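Local coordinates for protein cephalosporin acylase (Bacillus halodurans, PDB 2NLZ) that probably hydrolyses amide bonds of cephalosporin-type or gamma-glutamyl substrates and belongs to the gamma-glutamyltranspeptidase family of N-terminal nucleophile hydrolases, at residues K299-M304 / R496-Q501; L346-G351 / W471-G476. The protein carries 1 engineered substitution. All coordinates share one frame; numbering follows the deposited sequence.

Interaction 1. Residues K299-M304 / R496-Q501; sequences KQIEAM and RGHKIQ
His-498, whose backbone N makes one of the bonds of the Schellman motif that ends helix 487-495, turns its imidazole onto Ile-301 and Glu-302 of helix 294-314. Gly-497 before it, whose phi is positive, is the C-prime residue of that motif, and the backbone then leads through His-498 into strand 499-502. The meeting is narrow and buried: one ring carbon, CE1, does most of the touching. Glu-302 OE1 lies 3.4 Å from His-498 CE1, while the methyl CG2 of Ile-301 packs 3.7 Å from the same His-498 CE1. Both approach the ring at a slant. In Ile-301, CG2 stands anti to the backbone N, which carries this branch out toward the histidine. Glu-302 bends at its second torsion (chi2 -69°) and sets its carboxylate at 76° to the imidazole. No bond joins the two: His-498 NE2 is 4.1 Å from Glu-302 OE1 and is instead hydrogen-bonded to His-298 ND1, whereas OE1 forms a salt bridge with Lys-305. With Lys-305 already balancing the carboxylate, its pull on the ring is probably small. Ile-301 also touches Val-479 of strand 478-481, the parallel neighbour of strand 499-502, and Ile-500 meets that same valine. Elsewhere on helix 294-314, Ala-303 and Met-304 pack on helix 274-283, and Gln-300 and Met-304 on helix 444-457.

Interaction 2. Residues L346-G351 / W471-G476; sequences LTPEPG and WQWTNG
The extended, irregular backbone of 346-351 passes the loop that follows strand 471-473, bringing Pro-348 against Gly-476 and the indole of Trp-473. That loop turns the chain of a beta hairpin, from strand 471-473 into the antiparallel strand 478-481, so the contact joins the hairpin turn to the long connection between helix 331-338 and strand 359-365. The pyrrolidine ring of Pro-348 makes the contact with two adjacent carbons. Its CD lies 3.5 Å from Gly-476 O, and its CG is 3.8 Å from the same Gly-476 O. Pro-348 CG also reaches the indole carbon CZ2 of Trp-473 at 4.1 Å, an apolar touch made at a slant to the ring. Trp-473 has CG anti to its own backbone N (chi1 163°), which turns the indole back toward the loop, with NE1 facing Gly-476 O. One ring face is covered near its rim by Asn-475 N, 4.0 Å above the plane. A glycine at Pro-348 would probably leave Trp-473 CZ2 and the Gly-476 carbonyl without their apolar cover and let the extended segment flex. Pro-348 also rests on Val-309 and Trp-473 on Lys-305, so helix 294-314 touches both partners. The turn is pinned from within by the indole: Trp-473 NE1 donates to Gly-476 O at 3.0 Å, with an angle of 146° at the hydrogen, the acceptor close to the indole plane and the donor 48° out of the carbonyl plane.

Helix 294-314 joins the two contacts, whose centres are about 8 Å apart. Glu-302 turns its other carboxylate oxygen to interaction 2, where OE2 lies 2.9 Å from Leu-346 N, a probable hydrogen bond; Lys-305, its salt-bridge partner, also bonds Leu-346 O. At the start of strand 471-473, Gln-300 OE1 is 3.3 Å from Trp-471 NE1, probably hydrogen-bonded, and Ile-301 CG1 packs 3.7 Å from Trp-471 CD2. Strands 471-473 and 499-502 are the outer strands, within this chain, of one three-stranded mixed sheet, with strand 478-481 between them. Along the chain, interaction 2 is nested within the loop that interaction 1 closes. Neither contact includes a bound ligand.

Interaction 1. Residues K299-M304 / R496-Q501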
loop_
_atom_site.group_PDB
_atom_site.type_symbol
_atom_site.label_atom_id
_atom_site.label_comp_id
_atom_site.label_asym_id
_atom_site.label_seq_id
_atom_site.Cartn_x
_atom_site.Cartn_y
_atom_site.Cartn_z
ATOM N N LYS D 299 6.366 -0.987 24.199
ATOM C CA LYS D 299 6.560 -0.122 25.361
ATOM C C LYS D 299 5.417 0.899 25.506
ATOM O O LYS D 299 4.900 1.083 26.612
ATOM C CB LYS D 299 7.933 0.552 25.318
ATOM C CG LYS D 299 9.094 -0.415 25.512
ATOM C CD LYS D 299 10.405 0.198 25.031
ATOM C CE LYS D 299 11.576 -0.732 25.270
ATOM N NZ LYS D 299 12.811 -0.167 24.666
ATOM N N GLN D 300 5.012 1.529 24.396
ATOM C CA GLN D 300 3.837 2.402 24.389
ATOM C C GLN D 300 2.675 1.693 25.062
ATOM O O GLN D 300 2.228 2.119 26.124
ATOM C CB GLN D 300 3.412 2.786 22.964
ATOM C CG GLN D 300 4.246 3.851 22.290
ATOM C CD GLN D 300 3.697 4.272 20.930
ATOM O OE1 GLN D 300 3.418 3.435 20.085
ATOM N NE2 GLN D 300 3.557 5.577 20.714
ATOM N N ILE D 301 2.223 0.598 24.446
ATOM C CA ILE D 301 1.042 -0.175 24.882
ATOM C C ILE D 301 1.148 -0.683 26.332
ATOM O O ILE D 301 0.187 -0.591 27.102
ATOM C CB ILE D 301 0.733 -1.358 23.896
ATOM C CG1 ILE D 301 0.319 -0.829 22.526
ATOM C CG2 ILE D 301 -0.377 -2.260 24.409
ATOM C CD1 ILE D 301 0.511 -1.825 21.393
ATOM N N GLU D 302 2.319 -1.186 26.715
ATOM C CA GLU D 302 2.507 -1.663 28.085
ATOM C C GLU D 302 2.415 -0.563 29.138
ATOM O O GLU D 302 1.721 -0.732 30.140
ATOM C CB GLU D 302 3.815 -2.429 28.219
ATOM C CG GLU D 302 3.871 -3.704 27.392
ATOM C CD GLU D 302 2.932 -4.798 27.882
ATOM O OE1 GLU D 302 1.700 -4.702 27.666
ATOM O OE2 GLU D 302 3.445 -5.775 28.466
ATOM N N ALA D 303 3.103 0.555 28.892
ATOM C CA ALA D 303 3.081 1.726 29.780
ATOM C C ALA D 303 1.672 2.273 29.939
ATOM O O ALA D 303 1.213 2.554 31.052
ATOM C CB ALA D 303 4.017 2.818 29.260
ATOM N N MET D 304 0.983 2.407 28.813
ATOM C CA MET D 304 -0.390 2.876 28.818
ATOM C C MET D 304 -1.237 1.979 29.698
ATOM O O MET D 304 -1.992 2.470 30.533
ATOM C CB MET D 304 -0.958 2.941 27.393
ATOM C CG MET D 304 -2.405 3.439 27.295
ATOM S SD MET D 304 -2.766 4.887 28.316
ATOM C CE MET D 304 -1.762 6.143 27.527
ATOM N N ARG D 496 4.384 -11.704 20.933
ATOM C CA ARG D 496 4.762 -11.213 22.260
ATOM C C ARG D 496 3.585 -11.220 23.239
ATOM O O ARG D 496 3.682 -10.696 24.351
ATOM C CB ARG D 496 5.395 -9.825 22.171
ATOM C CG ARG D 496 6.794 -9.844 21.584
ATOM C CD ARG D 496 7.258 -8.441 21.277
ATOM N NE ARG D 496 7.864 -7.778 22.428
ATOM C CZ ARG D 496 9.108 -7.306 22.446
ATOM N NH1 ARG D 496 9.883 -7.422 21.371
ATOM N NH2 ARG D 496 9.578 -6.707 23.535
ATOM N N GLY D 497 2.471 -11.813 22.827
ATOM C CA GLY D 497 1.387 -12.089 23.765
ATOM C C GLY D 497 0.148 -11.226 23.662
ATOM O O GLY D 497 -0.890 -11.566 24.238
ATOM N N HIS D 498 0.253 -10.117 22.932
ATOM C CA HIS D 498 -0.867 -9.189 22.777
ATOM C C HIS D 498 -2.001 -9.801 21.971
ATOM O O HIS D 498 -1.772 -10.374 20.902
ATOM C CB HIS D 498 -0.413 -7.902 22.088
ATOM C CG HIS D 498 0.542 -7.081 22.895
ATOM N ND1 HIS D 498 0.129 -6.207 23.877
ATOM C CD2 HIS D 498 1.890 -6.986 22.853
ATOM C CE1 HIS D 498 1.182 -5.612 24.407
ATOM N NE2 HIS D 498 2.264 -6.069 23.804
ATOM N N LYS D 499 -3.223 -9.678 22.485
ATOM C CA LYS D 499 -4.410 -10.089 21.736
ATOM C C LYS D 499 -4.820 -8.953 20.810
ATOM O O LYS D 499 -5.704 -8.167 21.131
ATOM C CB LYS D 499 -5.565 -10.461 22.675
ATOM C CG LYS D 499 -5.324 -11.663 23.605
ATOM C CD LYS D 499 -5.512 -13.009 22.896
ATOM C CE LYS D 499 -5.040 -14.184 23.760
ATOM N NZ LYS D 499 -3.550 -14.306 23.830
ATOM N N ILE D 500 -4.150 -8.869 19.664
ATOM C CA ILE D 500 -4.358 -7.788 18.697
ATOM C C ILE D 500 -5.551 -8.083 17.795
ATOM O O ILE D 500 -5.695 -9.192 17.278
ATOM C CB ILE D 500 -3.098 -7.552 17.819
ATOM C CG1 ILE D 500 -1.890 -7.180 18.678
ATOM C CG2 ILE D 500 -3.353 -6.479 16.758
ATOM C CD1 ILE D 500 -1.897 -5.752 19.174
ATOM N N GLN D 501 -6.406 -7.077 17.639
ATOM C CA GLN D 501 -7.517 -7.119 16.703
ATOM C C GLN D 501 -7.559 -5.887 15.788
ATOM O O GLN D 501 -7.630 -4.740 16.256
ATOM C CB GLN D 501 -8.837 -7.228 17.453
ATOM C CG GLN D 501 -10.030 -7.390 16.523
ATOM C CD GLN D 501 -11.361 -7.138 17.208
ATOM O OE1 GLN D 501 -12.410 -7.527 16.693
ATOM N NE2 GLN D 501 -11.327 -6.483 18.369
#

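Interaction 2. Residues L346-G351 / W471-G476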
loop_
_atom_site.group_PDB
_atom_site.type_symbol
_atom_site.label_atom_id
_atom_site.label_comp_id
_atom_site.label_asym_id
_atom_site.label_seq_id
_atom_site.Cartn_x
_atom_site.Cartn_y
_atom_site.Cartn_z
ATOM N N LEU D 346 1.979 -8.098 29.477
ATOM C CA LEU D 346 1.488 -8.248 30.847
ATOM C C LEU D 346 -0.034 -8.153 30.961
ATOM O O LEU D 346 -0.694 -7.584 30.100
ATOM C CB LEU D 346 2.159 -7.216 31.766
ATOM C CG LEU D 346 2.087 -5.724 31.394
ATOM C CD1 LEU D 346 0.904 -5.019 32.029
ATOM C CD2 LEU D 346 3.377 -5.000 31.742
ATOM N N THR D 347 -0.580 -8.728 32.029
ATOM C CA THR D 347 -1.970 -8.505 32.410
ATOM C C THR D 347 -1.930 -7.344 33.401
ATOM O O THR D 347 -1.245 -7.433 34.420
ATOM C CB THR D 347 -2.593 -9.770 33.054
ATOM O OG1 THR D 347 -2.334 -10.906 32.220
ATOM C CG2 THR D 347 -4.100 -9.624 33.233
ATOM N N PRO D 348 -2.646 -6.242 33.103
ATOM C CA PRO D 348 -2.441 -5.000 33.848
ATOM C C PRO D 348 -3.186 -4.923 35.186
ATOM O O PRO D 348 -4.388 -5.178 35.243
ATOM C CB PRO D 348 -2.943 -3.932 32.877
ATOM C CG PRO D 348 -3.975 -4.616 32.059
ATOM C CD PRO D 348 -3.686 -6.094 32.068
ATOM N N GLU D 349 -2.459 -4.575 36.248
ATOM C CA GLU D 349 -3.019 -4.450 37.596
ATOM C C GLU D 349 -2.640 -3.096 38.209
ATOM O O GLU D 349 -1.604 -2.535 37.857
ATOM C CB GLU D 349 -2.524 -5.592 38.496
ATOM C CG GLU D 349 -2.971 -7.003 38.090
ATOM C CD GLU D 349 -4.459 -7.265 38.295
ATOM O OE1 GLU D 349 -5.106 -6.573 39.109
ATOM O OE2 GLU D 349 -4.988 -8.184 37.639
ATOM N N PRO D 350 -3.479 -2.560 39.117
ATOM C CA PRO D 350 -3.174 -1.299 39.789
ATOM C C PRO D 350 -1.961 -1.390 40.710
ATOM O O PRO D 350 -1.580 -2.481 41.121
ATOM C CB PRO D 350 -4.430 -1.033 40.623
ATOM C CG PRO D 350 -5.484 -1.879 40.034
ATOM C CD PRO D 350 -4.783 -3.091 39.546
ATOM N N GLY D 351 -1.369 -0.245 41.030
ATOM C CA GLY D 351 -0.177 -0.192 41.872
ATOM C C GLY D 351 -0.436 0.340 43.269
ATOM O O GLY D 351 -1.392 -0.068 43.927
ATOM N N TRP D 471 -3.343 2.636 17.702
ATOM C CA TRP D 471 -3.714 1.487 18.497
ATOM C C TRP D 471 -4.522 1.961 19.695
ATOM O O TRP D 471 -4.427 3.132 20.084
ATOM C CB TRP D 471 -2.462 0.754 18.978
ATOM C CG TRP D 471 -1.520 1.653 19.696
ATOM C CD1 TRP D 471 -0.447 2.317 19.162
ATOM C CD2 TRP D 471 -1.569 2.013 21.083
ATOM N NE1 TRP D 471 0.171 3.063 20.134
ATOM C CE2 TRP D 471 -0.500 2.894 21.319
ATOM C CE3 TRP D 471 -2.413 1.674 22.144
ATOM C CZ2 TRP D 471 -0.257 3.443 22.573
ATOM C CZ3 TRP D 471 -2.172 2.227 23.393
ATOM C CH2 TRP D 471 -1.105 3.098 23.596
ATOM N N GLN D 472 -5.315 1.057 20.273
ATOM C CA GLN D 472 -5.932 1.309 21.574
ATOM C C GLN D 472 -6.195 0.049 22.382
ATOM O O GLN D 472 -6.735 -0.925 21.867
ATOM C CB GLN D 472 -7.196 2.165 21.464
ATOM C CG GLN D 472 -8.426 1.502 20.903
ATOM C CD GLN D 472 -9.656 2.347 21.148
ATOM O OE1 GLN D 472 -9.897 2.804 22.269
ATOM N NE2 GLN D 472 -10.437 2.574 20.099
ATOM N N TRP D 473 -5.795 0.085 23.652
ATOM C CA TRP D 473 -6.021 -1.017 24.588
ATOM C C TRP D 473 -7.441 -0.969 25.160
ATOM O O TRP D 473 -7.934 0.102 25.498
ATOM C CB TRP D 473 -4.993 -0.943 25.720
ATOM C CG TRP D 473 -5.347 -1.741 26.913
ATOM C CD1 TRP D 473 -5.126 -3.064 27.099
ATOM C CD2 TRP D 473 -5.991 -1.269 28.092
ATOM N NE1 TRP D 473 -5.586 -3.455 28.328
ATOM C CE2 TRP D 473 -6.127 -2.368 28.958
ATOM C CE3 TRP D 473 -6.471 -0.024 28.498
ATOM C CZ2 TRP D 473 -6.724 -2.261 30.212
ATOM C CZ3 TRP D 473 -7.063 0.082 29.747
ATOM C CH2 TRP D 473 -7.185 -1.032 30.588
ATOM N N THR D 474 -8.087 -2.129 25.278
ATOM C CA THR D 474 -9.435 -2.208 25.862
ATOM C C THR D 474 -9.518 -2.997 27.179
ATOM O O THR D 474 -9.783 -2.411 28.228
ATOM C CB THR D 474 -10.481 -2.792 24.873
ATOM O OG1 THR D 474 -10.091 -4.116 24.473
ATOM C CG2 THR D 474 -10.639 -1.898 23.648
ATOM N N ASN D 475 -9.295 -4.317 27.119
ATOM C CA ASN D 475 -9.610 -5.214 28.238
ATOM C C ASN D 475 -8.431 -5.596 29.099
ATOM O O ASN D 475 -8.226 -5.038 30.169
ATOM C CB ASN D 475 -10.283 -6.495 27.742
ATOM C CG ASN D 475 -11.758 -6.318 27.489
ATOM O OD1 ASN D 475 -12.371 -5.361 27.966
ATOM N ND2 ASN D 475 -12.345 -7.246 26.737
ATOM N N GLY D 476 -7.671 -6.580 28.650
ATOM C CA GLY D 476 -6.581 -7.100 29.450
ATOM C C GLY D 476 -5.352 -7.108 28.583
ATOM O O GLY D 476 -4.506 -6.212 28.668
#